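Local coordinates for protein alkyl hydroperoxide reductase AhpD (PDB 5DIK) that probably reduces alkyl hydroperoxides as an AhpD-like member of the carboxymuconolactone decarboxylase family, with a possible part in the antioxidative response of Legionella pneumophila, at residues Ala25-Arg28 and Lys29-Glu33; Lys12-His15 and Ile16-Ile20. All blocks are in the same frame, centred on the assembly; numbering follows the deposited sequence.

Contact 1: residues Ala25-Arg28 and Lys29-Glu33; sequences AKFR and KEMPE
Phe27 and Met31, one helical turn apart, lie alongside each other and point the same way, and the methionine methyl sits over one face of the phenylalanine ring. Met31 CE is 3.3 Å from Phe27 CD1, above the CG-CD1 side of the ring. A turn about the SD-CG bond (chi3 -67°) folds the methyl back over the ring, while Met31 SD stays 5.2 Å from the centroid of the Phe27 ring and oblique to it, a Met-aromatic contact. The long, flexible methionine chain suits this place because it can bend onto a flat neighbour. Further cover comes from Met35 of the same chain on Phe27, and from Leu113 and Leu91 of the second subunit on Phe27 and Met31 respectively.

Backbone bonds of the i to i+4 kind carry the helix to its end: Lys29 N to Ala25 O at 3.2 Å, Glu30 N to Lys26 O at 2.9 Å and Met31 N to Phe27 O at 2.7 Å. Here helix 12-30 gives way to helix 32-46. Met31 leaves helical geometry (phi -132°, psi 58°) and is also the N-cap residue of the next helix, so a single residue makes the corner. Pro32 suits the first turn that follows, where a backbone N-H is not needed; its CB lies 3.5 Å from Arg28 O.

The charged side chains leave the turn in different directions. Lys26 and Glu30 meet through Lys26 CB and Glu30 OE2, 3.7 Å apart, while their charges serve the subunit interface: Lys26 NZ pairs with Glu117 and Glu30 OE1 with Arg87, both of the second subunit. Arg28, bent at two torsions, reaches Ser39 on helix 32-46 through NH2.

Contact 2: residues Lys12-His15 and Ile16-Ile20; sequences KFSH and ITKDI
His15 and Asp19 meet one turn apart near the start of helix 12-30, in this all-helical AhpD-like fold. Its backbone bonds are regular i to i+4 pairs, among them Ile16 N to Lys12 O at 3.0 Å and Lys18 N to Ser14 O at 2.9 Å.

Thr17 adds a side-chain hydroxyl to this pattern. With chi1 at 53°, OG1 sits between the backbone N and the carbonyl carbon, 2.8 Å from Phe13 O and 3.1 Å from Ser14 O; either choice gives the hydroxyl proton an acceptor within its own helix, which suits threonine to this buried place.

Branched Ile16 can lie against two neighbours, its CD1 beside Lys12 CG and, at 4.1 Å, Phe13 CD1. The flat apolar Phe13 ring fills the buried side against Ala115 and Phe119 of helix 102-120, whose Glu118 accepts bonds from the backbone N atoms of Phe13 and Ser14.

His15 and Asp19, both polar, suit the more exposed side. Their ring and carboxylate planes are 69° apart. Asp19 OD2 lies over the ring face, where an imidazole N-H does not point at it and no hydrogen bond forms; its distance from His15 CE1 is 3.1 Å.

Overall arrangement
Both contacts use helix 12-30, contact 2 its opening turns and contact 1 its end and the start of helix 32-46, with centres 19 Å apart. Residues 12-20 lie nearer the middle of the chain and are partly buried, with Phe13 set against helix 102-120 and Thr17 and Ile20 against Phe75 of helix 70-82. Residues 25-33 form a surface contact of the chain, 21 Å from its centre, yet the second subunit lies against them. Their chemistry follows: contact 2 stays within one helix, whose inner side rests mainly on helices of its own chain, whereas contact 1 sends Lys26 and Glu30 to charged partners on the second subunit, while Arg28 turns to helix 32-46.

Contact 1: residues Ala25-Arg28 and Lys29-Glu33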
loop_
_atom_site.group_PDB
_atom_site.type_symbol
_atom_site.label_atom_id
_atom_site.label_comp_id
_atom_site.label_asym_id
_atom_site.label_seq_id
_atom_site.Cartn_x
_atom_site.Cartn_y
_atom_site.Cartn_z
ATOM N N ALA A 25 12.631 -16.787 -15.728
ATOM C CA ALA A 25 12.927 -17.914 -16.649
ATOM C C ALA A 25 12.577 -19.252 -16.009
ATOM O O ALA A 25 12.042 -20.149 -16.669
ATOM C CB ALA A 25 14.407 -17.914 -17.046
ATOM N N LYS A 26 12.846 -19.375 -14.711
ATOM C CA LYS A 26 12.429 -20.559 -13.963
ATOM C C LYS A 26 10.911 -20.664 -13.853
ATOM O O LYS A 26 10.351 -21.742 -14.028
ATOM C CB LYS A 26 13.065 -20.599 -12.579
ATOM C CG LYS A 26 14.593 -20.614 -12.601
ATOM C CD LYS A 26 15.119 -20.430 -11.200
ATOM C CE LYS A 26 16.599 -20.076 -11.170
ATOM N NZ LYS A 26 16.995 -19.802 -9.778
ATOM N N PHE A 27 10.224 -19.543 -13.559
ATOM C CA PHE A 27 8.770 -19.553 -13.566
ATOM C C PHE A 27 8.191 -19.956 -14.923
ATOM O O PHE A 27 7.203 -20.667 -14.965
ATOM C CB PHE A 27 8.169 -18.167 -13.228
ATOM C CG PHE A 27 8.410 -17.697 -11.842
ATOM C CD1 PHE A 27 8.567 -18.577 -10.787
ATOM C CD2 PHE A 27 8.384 -16.333 -11.562
ATOM C CE1 PHE A 27 8.754 -18.123 -9.487
ATOM C CE2 PHE A 27 8.583 -15.872 -10.264
ATOM C CZ PHE A 27 8.760 -16.782 -9.226
ATOM N N ARG A 28 8.771 -19.468 -16.021
ATOM C CA ARG A 28 8.275 -19.825 -17.366
ATOM C C ARG A 28 8.357 -21.329 -17.595
ATOM O O ARG A 28 7.444 -21.919 -18.196
ATOM C CB ARG A 28 9.027 -19.083 -18.487
ATOM C CG ARG A 28 8.925 -17.562 -18.397
ATOM C CD ARG A 28 8.823 -16.897 -19.766
ATOM N NE ARG A 28 7.477 -17.065 -20.335
ATOM C CZ ARG A 28 6.495 -16.156 -20.304
ATOM N NH1 ARG A 28 6.665 -14.960 -19.730
ATOM N NH2 ARG A 28 5.321 -16.451 -20.853
ATOM N N LYS A 29 9.423 -21.952 -17.101
ATOM C CA LYS A 29 9.586 -23.418 -17.217
ATOM C C LYS A 29 8.673 -24.190 -16.280
ATOM O O LYS A 29 8.056 -25.151 -16.694
ATOM C CB LYS A 29 11.053 -23.832 -17.009
ATOM C CG LYS A 29 11.897 -23.851 -18.290
ATOM C CD LYS A 29 11.305 -22.924 -19.360
ATOM C CE LYS A 29 12.042 -22.895 -20.693
ATOM N NZ LYS A 29 11.221 -22.088 -21.645
ATOM N N GLU A 30 8.560 -23.744 -15.030
ATOM C CA GLU A 30 7.895 -24.512 -13.990
ATOM C C GLU A 30 6.420 -24.160 -13.761
ATOM O O GLU A 30 5.690 -24.958 -13.177
ATOM C CB GLU A 30 8.669 -24.361 -12.693
ATOM C CG GLU A 30 10.129 -24.796 -12.822
ATOM C CD GLU A 30 10.912 -24.590 -11.545
ATOM O OE1 GLU A 30 10.488 -25.083 -10.490
ATOM O OE2 GLU A 30 11.977 -23.944 -11.593
ATOM N N MET A 31 5.996 -22.958 -14.157
ATOM C CA MET A 31 4.590 -22.540 -14.040
ATOM C C MET A 31 4.145 -21.946 -15.382
ATOM O O MET A 31 3.723 -20.790 -15.437
ATOM C CB MET A 31 4.402 -21.452 -12.983
ATOM C CG MET A 31 4.909 -21.721 -11.589
ATOM S SD MET A 31 4.396 -20.364 -10.481
ATOM C CE MET A 31 5.307 -18.936 -11.067
ATOM N N PRO A 32 4.234 -22.734 -16.467
ATOM C CA PRO A 32 4.011 -22.145 -17.780
ATOM C C PRO A 32 2.588 -21.621 -17.966
ATOM O O PRO A 32 2.405 -20.634 -18.667
ATOM C CB PRO A 32 4.324 -23.297 -18.753
ATOM C CG PRO A 32 4.110 -24.532 -17.952
ATOM C CD PRO A 32 4.501 -24.186 -16.541
ATOM N N GLU A 33 1.599 -22.237 -17.331
ATOM C CA GLU A 33 0.215 -21.763 -17.487
ATOM C C GLU A 33 0.016 -20.380 -16.819
ATOM O O GLU A 33 -0.646 -19.494 -17.358
ATOM C CB GLU A 33 -0.787 -22.781 -16.931
ATOM C CG GLU A 33 -2.200 -22.556 -17.475
ATOM C CD GLU A 33 -3.254 -23.522 -16.934
ATOM O OE1 GLU A 33 -2.912 -24.698 -16.685
ATOM O OE2 GLU A 33 -4.437 -23.102 -16.777
#

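Contact 2: residues Lys12-His15 and Ile16-Ile20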
loop_
_atom_site.group_PDB
_atom_site.type_symbol
_atom_site.label_atom_id
_atom_site.label_comp_id
_atom_site.label_asym_id
_atom_site.label_seq_id
_atom_site.Cartn_x
_atom_site.Cartn_y
_atom_site.Cartn_z
ATOM N N LYS A 12 23.181 -0.498 -11.134
ATOM C CA LYS A 12 22.204 -0.925 -10.126
ATOM C C LYS A 12 20.975 -1.613 -10.723
ATOM O O LYS A 12 20.620 -2.721 -10.325
ATOM C CB LYS A 12 21.743 0.283 -9.335
ATOM C CG LYS A 12 20.730 -0.036 -8.257
ATOM C CD LYS A 12 20.299 1.249 -7.566
ATOM C CE LYS A 12 19.248 0.967 -6.518
ATOM N NZ LYS A 12 18.882 2.247 -5.852
ATOM N N PHE A 13 20.340 -0.962 -11.694
ATOM C CA PHE A 13 19.085 -1.485 -12.262
ATOM C C PHE A 13 19.290 -2.569 -13.306
ATOM O O PHE A 13 18.407 -3.414 -13.512
ATOM C CB PHE A 13 18.223 -0.343 -12.796
ATOM C CG PHE A 13 17.682 0.518 -11.705
ATOM C CD1 PHE A 13 16.528 0.135 -11.011
ATOM C CD2 PHE A 13 18.327 1.678 -11.327
ATOM C CE1 PHE A 13 16.038 0.907 -9.970
ATOM C CE2 PHE A 13 17.843 2.452 -10.285
ATOM C CZ PHE A 13 16.686 2.069 -9.612
ATOM N N SER A 14 20.445 -2.571 -13.973
ATOM C CA SER A 14 20.769 -3.697 -14.831
ATOM C C SER A 14 20.859 -4.966 -13.985
ATOM O O SER A 14 20.329 -5.998 -14.361
ATOM C CB SER A 14 22.105 -3.465 -15.587
ATOM O OG SER A 14 22.442 -4.626 -16.322
ATOM N N HIS A 15 21.515 -4.868 -12.844
ATOM C CA HIS A 15 21.669 -5.987 -11.928
ATOM C C HIS A 15 20.300 -6.426 -11.355
ATOM O O HIS A 15 19.989 -7.619 -11.294
ATOM C CB HIS A 15 22.708 -5.597 -10.859
ATOM C CG HIS A 15 22.995 -6.653 -9.839
ATOM N ND1 HIS A 15 22.436 -6.641 -8.574
ATOM C CD2 HIS A 15 23.816 -7.731 -9.874
ATOM C CE1 HIS A 15 22.880 -7.679 -7.887
ATOM N NE2 HIS A 15 23.715 -8.360 -8.654
ATOM N N ILE A 16 19.472 -5.460 -10.977
ATOM C CA ILE A 16 18.158 -5.790 -10.390
ATOM C C ILE A 16 17.313 -6.533 -11.423
ATOM O O ILE A 16 16.770 -7.592 -11.126
ATOM C CB ILE A 16 17.435 -4.521 -9.870
ATOM C CG1 ILE A 16 18.124 -4.002 -8.618
ATOM C CG2 ILE A 16 15.963 -4.812 -9.580
ATOM C CD1 ILE A 16 17.685 -2.625 -8.184
ATOM N N THR A 17 17.240 -6.016 -12.646
ATOM C CA THR A 17 16.397 -6.608 -13.690
ATOM C C THR A 17 16.927 -7.951 -14.154
ATOM O O THR A 17 16.168 -8.895 -14.369
ATOM C CB THR A 17 16.220 -5.670 -14.901
ATOM O OG1 THR A 17 17.500 -5.232 -15.394
ATOM C CG2 THR A 17 15.395 -4.452 -14.492
ATOM N N LYS A 18 18.246 -8.070 -14.295
ATOM C CA LYS A 18 18.826 -9.372 -14.672
ATOM C C LYS A 18 18.562 -10.454 -13.622
ATOM O O LYS A 18 18.252 -11.574 -13.975
ATOM C CB LYS A 18 20.341 -9.242 -14.970
ATOM C CG LYS A 18 20.588 -8.562 -16.312
ATOM C CD LYS A 18 22.065 -8.265 -16.563
ATOM C CE LYS A 18 22.783 -9.500 -17.076
ATOM N NZ LYS A 18 24.221 -9.218 -17.387
ATOM N N ASP A 19 18.717 -10.115 -12.346
ATOM C CA ASP A 19 18.451 -11.059 -11.261
ATOM C C ASP A 19 16.981 -11.485 -11.230
ATOM O O ASP A 19 16.683 -12.648 -10.983
ATOM C CB ASP A 19 18.896 -10.497 -9.916
ATOM C CG ASP A 19 20.421 -10.519 -9.754
ATOM O OD1 ASP A 19 21.109 -11.066 -10.656
ATOM O OD2 ASP A 19 20.929 -9.964 -8.756
ATOM N N ILE A 20 16.067 -10.567 -11.515
ATOM C CA ILE A 20 14.653 -10.944 -11.591
ATOM C C ILE A 20 14.410 -11.837 -12.814
ATOM O O ILE A 20 13.721 -12.856 -12.730
ATOM C CB ILE A 20 13.747 -9.700 -11.599
ATOM C CG1 ILE A 20 13.781 -9.034 -10.218
ATOM C CG2 ILE A 20 12.337 -10.081 -12.027
ATOM C CD1 ILE A 20 13.306 -7.583 -10.190
#